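Local coordinates for flagellar biosynthesis protein FlhF (Bacillus subtilis, PDB 2PX0) that binds GTP as a homodimeric GTPase of the signal-recognition-particle family and is needed to build the bacterial flagellum, at residues Phe210-Thr223 and Val239-Thr252. Sequence-based numbering, arbitrary orientation.
With GNP (phosphoaminophosphonic acid-guanylate ester), chain J.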
loop_
_atom_site.group_PDB
_atom_site.type_symbol
_atom_site.label_atom_id
_atom_site.label_comp_id
_atom_site.label_asym_id
_atom_site.label_seq_id
_atom_site.Cartn_x
_atom_site.Cartn_y
_atom_site.Cartn_z
ATOM N N PHE A 210 -19.891 -12.338 14.453
ATOM C CA PHE A 210 -19.886 -10.995 15.041
ATOM C C PHE A 210 -20.908 -10.843 16.173
ATOM O O PHE A 210 -22.111 -10.715 15.942
ATOM C CB PHE A 210 -20.127 -9.906 13.978
ATOM C CG PHE A 210 -18.988 -9.741 12.994
ATOM C CD1 PHE A 210 -17.697 -9.443 13.435
ATOM C CD2 PHE A 210 -19.210 -9.874 11.620
ATOM C CE1 PHE A 210 -16.644 -9.282 12.524
ATOM C CE2 PHE A 210 -18.159 -9.716 10.700
ATOM C CZ PHE A 210 -16.879 -9.419 11.157
ATOM N N GLU A 211 -20.403 -10.869 17.404
ATOM C CA GLU A 211 -21.215 -10.729 18.608
ATOM C C GLU A 211 -20.389 -10.132 19.747
ATOM O O GLU A 211 -19.172 -9.990 19.642
ATOM C CB GLU A 211 -21.779 -12.082 19.050
ATOM C CG GLU A 211 -20.772 -13.209 19.076
ATOM C CD GLU A 211 -20.575 -13.825 17.699
ATOM O OE1 GLU A 211 -21.590 -14.237 17.086
ATOM O OE2 GLU A 211 -19.413 -13.903 17.231
ATOM N N SER A 212 -21.072 -9.787 20.830
ATOM C CA SER A 212 -20.461 -9.195 22.015
ATOM C C SER A 212 -19.015 -9.605 22.269
ATOM O O SER A 212 -18.178 -8.769 22.624
ATOM C CB SER A 212 -21.300 -9.545 23.247
ATOM O OG SER A 212 -20.740 -8.996 24.423
ATOM N N SER A 213 -18.727 -10.890 22.087
ATOM C CA SER A 213 -17.388 -11.434 22.325
ATOM C C SER A 213 -16.248 -10.892 21.447
ATOM O O SER A 213 -15.095 -10.884 21.872
ATOM C CB SER A 213 -17.435 -12.969 22.212
ATOM O OG SER A 213 -18.030 -13.397 20.986
ATOM N N ILE A 214 -16.568 -10.435 20.240
ATOM C CA ILE A 214 -15.556 -9.930 19.314
ATOM C C ILE A 214 -15.264 -8.424 19.372
ATOM O O ILE A 214 -16.119 -7.625 19.749
ATOM C CB ILE A 214 -15.925 -10.321 17.863
ATOM C CG1 ILE A 214 -15.754 -11.829 17.687
ATOM C CG2 ILE A 214 -15.054 -9.585 16.873
ATOM C CD1 ILE A 214 -15.979 -12.309 16.257
ATOM N N GLN A 215 -14.040 -8.057 18.992
ATOM C CA GLN A 215 -13.572 -6.665 18.966
ATOM C C GLN A 215 -12.733 -6.479 17.685
ATOM O O GLN A 215 -11.503 -6.545 17.732
ATOM C CB GLN A 215 -12.713 -6.394 20.213
ATOM C CG GLN A 215 -12.287 -4.944 20.420
ATOM C CD GLN A 215 -11.483 -4.760 21.697
ATOM O OE1 GLN A 215 -11.896 -5.206 22.769
ATOM N NE2 GLN A 215 -10.338 -4.096 21.593
ATOM N N SER A 216 -13.404 -6.239 16.555
ATOM C CA SER A 216 -12.751 -6.087 15.249
ATOM C C SER A 216 -11.965 -4.801 14.998
ATOM O O SER A 216 -12.268 -3.748 15.561
ATOM C CB SER A 216 -13.784 -6.260 14.138
ATOM O OG SER A 216 -14.825 -5.299 14.264
ATOM N N PHE A 217 -10.971 -4.903 14.114
ATOM C CA PHE A 217 -10.078 -3.792 13.780
ATOM C C PHE A 217 -9.806 -3.686 12.283
ATOM O O PHE A 217 -9.134 -4.549 11.722
ATOM C CB PHE A 217 -8.746 -3.994 14.494
ATOM C CG PHE A 217 -8.819 -3.812 15.982
ATOM C CD1 PHE A 217 -8.745 -2.539 16.539
ATOM C CD2 PHE A 217 -8.973 -4.914 16.820
ATOM C CE1 PHE A 217 -8.822 -2.366 17.900
ATOM C CE2 PHE A 217 -9.051 -4.758 18.180
ATOM C CZ PHE A 217 -8.976 -3.476 18.729
ATOM N N LEU A 218 -10.291 -2.619 11.648
ATOM C CA LEU A 218 -10.094 -2.446 10.216
ATOM C C LEU A 218 -8.682 -1.948 9.914
ATOM O O LEU A 218 -8.308 -0.838 10.286
ATOM C CB LEU A 218 -11.140 -1.482 9.661
ATOM C CG LEU A 218 -11.020 -1.133 8.171
ATOM C CD1 LEU A 218 -11.173 -2.370 7.294
ATOM C CD2 LEU A 218 -12.083 -0.125 7.820
ATOM N N VAL A 219 -7.900 -2.764 9.217
ATOM C CA VAL A 219 -6.520 -2.413 8.910
ATOM C C VAL A 219 -6.242 -1.741 7.568
ATOM O O VAL A 219 -6.322 -2.381 6.517
ATOM C CB VAL A 219 -5.620 -3.670 9.032
ATOM C CG1 VAL A 219 -4.223 -3.392 8.486
ATOM C CG2 VAL A 219 -5.538 -4.094 10.497
ATOM N N LEU A 220 -5.892 -0.456 7.609
ATOM C CA LEU A 220 -5.578 0.292 6.392
ATOM C C LEU A 220 -4.167 0.824 6.522
ATOM O O LEU A 220 -3.684 1.030 7.650
ATOM C CB LEU A 220 -6.512 1.483 6.199
ATOM C CG LEU A 220 -8.013 1.274 6.082
ATOM C CD1 LEU A 220 -8.632 2.618 5.854
ATOM C CD2 LEU A 220 -8.354 0.337 4.960
ATOM N N SER A 221 -3.518 1.063 5.378
ATOM C CA SER A 221 -2.161 1.562 5.367
ATOM C C SER A 221 -2.069 3.056 5.115
ATOM O O SER A 221 -2.773 3.596 4.265
ATOM C CB SER A 221 -1.349 0.837 4.321
ATOM O OG SER A 221 -0.101 1.491 4.136
ATOM N N ALA A 222 -1.181 3.708 5.867
ATOM C CA ALA A 222 -0.938 5.145 5.783
ATOM C C ALA A 222 -0.320 5.562 4.442
ATOM O O ALA A 222 0.020 6.728 4.224
ATOM C CB ALA A 222 -0.033 5.574 6.943
ATOM N N THR A 223 -0.190 4.615 3.530
ATOM C CA THR A 223 0.401 4.932 2.239
ATOM C C THR A 223 -0.640 5.089 1.123
ATOM O O THR A 223 -0.370 5.708 0.102
ATOM C CB THR A 223 1.434 3.860 1.846
ATOM O OG1 THR A 223 2.342 3.656 2.933
ATOM C CG2 THR A 223 2.233 4.318 0.663
ATOM N N VAL A 239 -20.572 -4.492 7.940
ATOM C CA VAL A 239 -19.787 -5.067 9.036
ATOM C C VAL A 239 -19.353 -4.035 10.071
ATOM O O VAL A 239 -18.799 -2.992 9.735
ATOM C CB VAL A 239 -18.533 -5.763 8.523
ATOM C CG1 VAL A 239 -17.833 -4.882 7.524
ATOM C CG2 VAL A 239 -17.606 -6.073 9.696
ATOM N N PRO A 240 -19.583 -4.336 11.353
ATOM C CA PRO A 240 -19.230 -3.454 12.463
ATOM C C PRO A 240 -17.725 -3.390 12.724
ATOM O O PRO A 240 -17.036 -4.407 12.674
ATOM C CB PRO A 240 -19.996 -4.071 13.629
ATOM C CG PRO A 240 -19.876 -5.529 13.338
ATOM C CD PRO A 240 -20.177 -5.589 11.849
ATOM N N VAL A 241 -17.226 -2.193 13.015
ATOM C CA VAL A 241 -15.810 -1.995 13.290
ATOM C C VAL A 241 -15.633 -1.135 14.543
ATOM O O VAL A 241 -16.222 -0.065 14.655
ATOM C CB VAL A 241 -15.131 -1.308 12.095
ATOM C CG1 VAL A 241 -13.687 -1.023 12.403
ATOM C CG2 VAL A 241 -15.239 -2.185 10.873
ATOM N N ASN A 242 -14.819 -1.609 15.481
ATOM C CA ASN A 242 -14.554 -0.894 16.731
ATOM C C ASN A 242 -13.552 0.265 16.594
ATOM O O ASN A 242 -13.837 1.399 16.978
ATOM C CB ASN A 242 -14.013 -1.860 17.793
ATOM C CG ASN A 242 -14.924 -3.039 18.037
ATOM O OD1 ASN A 242 -15.216 -3.821 17.124
ATOM N ND2 ASN A 242 -15.377 -3.184 19.281
ATOM N N GLN A 243 -12.375 -0.035 16.059
ATOM C CA GLN A 243 -11.315 0.953 15.902
ATOM C C GLN A 243 -10.715 0.880 14.513
ATOM O O GLN A 243 -11.271 0.260 13.617
ATOM C CB GLN A 243 -10.197 0.693 16.914
ATOM C CG GLN A 243 -10.597 0.819 18.364
ATOM C CD GLN A 243 -10.706 2.256 18.786
ATOM O OE1 GLN A 243 -9.712 2.996 18.790
ATOM N NE2 GLN A 243 -11.919 2.672 19.141
ATOM N N TYR A 244 -9.550 1.497 14.361
ATOM C CA TYR A 244 -8.829 1.534 13.096
ATOM C C TYR A 244 -7.339 1.302 13.338
ATOM O O TYR A 244 -6.775 1.754 14.342
ATOM C CB TYR A 244 -8.932 2.916 12.474
ATOM C CG TYR A 244 -10.065 3.198 11.534
ATOM C CD1 TYR A 244 -10.345 2.354 10.466
ATOM C CD2 TYR A 244 -10.750 4.407 11.613
ATOM C CE1 TYR A 244 -11.273 2.721 9.488
ATOM C CE2 TYR A 244 -11.671 4.778 10.648
ATOM C CZ TYR A 244 -11.925 3.937 9.589
ATOM O OH TYR A 244 -12.819 4.336 8.637
ATOM N N ILE A 245 -6.689 0.630 12.398
ATOM C CA ILE A 245 -5.253 0.424 12.506
ATOM C C ILE A 245 -4.585 0.955 11.234
ATOM O O ILE A 245 -4.844 0.484 10.115
ATOM C CB ILE A 245 -4.912 -1.045 12.735
ATOM C CG1 ILE A 245 -5.536 -1.496 14.055
ATOM C CG2 ILE A 245 -3.409 -1.222 12.814
ATOM C CD1 ILE A 245 -5.253 -2.937 14.436
ATOM N N PHE A 246 -3.757 1.978 11.419
ATOM C CA PHE A 246 -3.051 2.590 10.317
ATOM C C PHE A 246 -1.610 2.171 10.411
ATOM O O PHE A 246 -0.928 2.458 11.385
ATOM C CB PHE A 246 -3.185 4.115 10.376
ATOM C CG PHE A 246 -4.521 4.614 9.901
ATOM C CD1 PHE A 246 -4.833 4.625 8.540
ATOM C CD2 PHE A 246 -5.498 5.001 10.808
ATOM C CE1 PHE A 246 -6.091 5.006 8.101
ATOM C CE2 PHE A 246 -6.754 5.383 10.371
ATOM C CZ PHE A 246 -7.051 5.383 9.017
ATOM N N THR A 247 -1.152 1.479 9.379
ATOM C CA THR A 247 0.208 0.996 9.364
ATOM C C THR A 247 1.150 1.858 8.532
ATOM O O THR A 247 0.735 2.773 7.829
ATOM C CB THR A 247 0.251 -0.415 8.805
ATOM O OG1 THR A 247 -0.133 -0.369 7.427
ATOM C CG2 THR A 247 -0.701 -1.339 9.578
ATOM N N LYS A 248 2.435 1.559 8.648
ATOM C CA LYS A 248 3.465 2.228 7.883
ATOM C C LYS A 248 3.521 3.752 7.961
ATOM O O LYS A 248 3.921 4.416 6.991
ATOM C CB LYS A 248 3.343 1.778 6.425
ATOM C CG LYS A 248 2.879 0.335 6.312
ATOM C CD LYS A 248 3.023 -0.204 4.913
ATOM C CE LYS A 248 2.739 -1.702 4.922
ATOM N NZ LYS A 248 2.998 -2.352 3.615
ATOM N N ILE A 249 3.163 4.312 9.115
ATOM C CA ILE A 249 3.216 5.761 9.269
ATOM C C ILE A 249 4.659 6.210 9.123
ATOM O O ILE A 249 4.934 7.365 8.813
ATOM C CB ILE A 249 2.674 6.226 10.631
ATOM C CG1 ILE A 249 3.508 5.632 11.756
ATOM C CG2 ILE A 249 1.203 5.832 10.776
ATOM C CD1 ILE A 249 3.048 6.086 13.144
ATOM N N ASP A 250 5.580 5.282 9.334
ATOM C CA ASP A 250 6.992 5.576 9.207
ATOM C C ASP A 250 7.383 5.449 7.750
ATOM O O ASP A 250 8.556 5.575 7.413
ATOM C CB ASP A 250 7.810 4.565 9.988
ATOM C CG ASP A 250 7.798 3.185 9.338
ATOM O OD1 ASP A 250 6.703 2.595 9.229
ATOM O OD2 ASP A 250 8.878 2.688 8.932
ATOM N N GLU A 251 6.412 5.191 6.881
ATOM C CA GLU A 251 6.710 5.005 5.465
ATOM C C GLU A 251 6.052 6.051 4.568
ATOM O O GLU A 251 6.403 6.179 3.384
ATOM C CB GLU A 251 6.264 3.602 5.050
ATOM C CG GLU A 251 6.913 3.074 3.797
ATOM C CD GLU A 251 6.714 1.576 3.662
ATOM O OE1 GLU A 251 6.811 0.870 4.687
ATOM O OE2 GLU A 251 6.471 1.096 2.540
ATOM N N THR A 252 5.098 6.791 5.132
ATOM C CA THR A 252 4.380 7.815 4.382
ATOM C C THR A 252 5.036 9.176 4.570
ATOM O O THR A 252 5.955 9.306 5.361
ATOM C CB THR A 252 2.895 7.855 4.813
ATOM O OG1 THR A 252 2.183 8.815 4.025
ATOM C CG2 THR A 252 2.774 8.185 6.278
HETATM P PG GNP J . -1.914 -10.021 3.295
HETATM O O1G GNP J . -1.310 -10.249 1.953
HETATM O O2G GNP J . -2.063 -11.325 4.107
HETATM O O3G GNP J . -3.204 -9.285 3.223
HETATM N N3B GNP J . -0.710 -9.099 4.021
HETATM P PB GNP J . -0.866 -8.583 5.580
HETATM O O1B GNP J . -1.898 -7.570 5.697
HETATM O O2B GNP J . -0.972 -9.827 6.411
HETATM O O3A GNP J . 0.605 -7.893 5.676
HETATM P PA GNP J . 1.944 -8.499 6.171
HETATM O O1A GNP J . 1.904 -8.758 7.640
HETATM O O2A GNP J . 2.233 -9.632 5.204
HETATM O "O5'" GNP J . 2.930 -7.376 5.938
HETATM C "C5'" GNP J . 3.176 -6.915 4.609
HETATM C "C4'" GNP J . 4.387 -6.059 4.561
HETATM O "O4'" GNP J . 4.295 -4.798 5.137
HETATM C "C3'" GNP J . 5.630 -6.734 5.214
HETATM O "O3'" GNP J . 6.774 -6.654 4.361
HETATM C "C2'" GNP J . 5.834 -5.930 6.492
HETATM O "O2'" GNP J . 7.153 -5.896 6.945
HETATM C "C1'" GNP J . 5.335 -4.591 6.062
HETATM N N9 GNP J . 4.855 -3.821 7.233
HETATM C C8 GNP J . 3.737 -4.208 8.089
HETATM N N7 GNP J . 3.572 -3.319 9.035
HETATM C C5 GNP J . 4.628 -2.317 8.773
HETATM C C6 GNP J . 4.940 -1.094 9.495
HETATM O O6 GNP J . 4.426 -0.638 10.440
HETATM N N1 GNP J . 6.015 -0.430 8.912
HETATM C C2 GNP J . 6.615 -0.987 7.786
HETATM N N2 GNP J . 7.690 -0.155 7.336
HETATM N N3 GNP J . 6.398 -2.045 7.110
HETATM C C4 GNP J . 5.345 -2.681 7.687
#
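Strands 214-221 and 243-247 run parallel as the two strands of a beta-alpha-beta unit, crossed over by helix 226-232, in the P-loop GTPase core. Leu218 O accepts from Ile245 N at 3.0 Å, and Ile245 O takes Leu220 N nearly end-on to its C=O. Leu220 O then receives Thr247 N, and Ala222 N closes the series on Thr247 O at 2.9 Å. On one face CD1 of Ile245 meets CB of Phe217 at 3.6 Å. CG1 of that isoleucine lies anti to the carbonyl carbon (chi1 -62°), which carries CD1 back toward Phe217. CB of Gln243 touches CE1 of the same phenylalanine. On the other face Leu218 and Tyr244 lie side by side, with Leu218 CD2 at the edge of the tyrosine ring. Ahead of strand 243-247, Pro240 O accepts from Ser216 OG at 2.9 Å.

At the end of strand 243-247, Thr247 to Asp250 form the guanine-recognition TKxD motif. Asp250 OD1 accepts from N1 of the bound GTP analogue at 3.1 Å. Lys248 runs extended along the nucleotide, its CD 3.6 Å from Ser221 OG. Its NZ is placed less surely, near the ribose O4', Gly115 O and Thr114 of the second subunit. With an alanine in its place, the guanine would probably lose the chain that lies along it, and O4' its amine partner.

Strand 107-112 flanks strand 214-221, and strand 271-272 flanks 243-247. Helix 118-132 packs on Val219, Ile245 and Thr247, while helix 256-263 covers Tyr244 and Phe246.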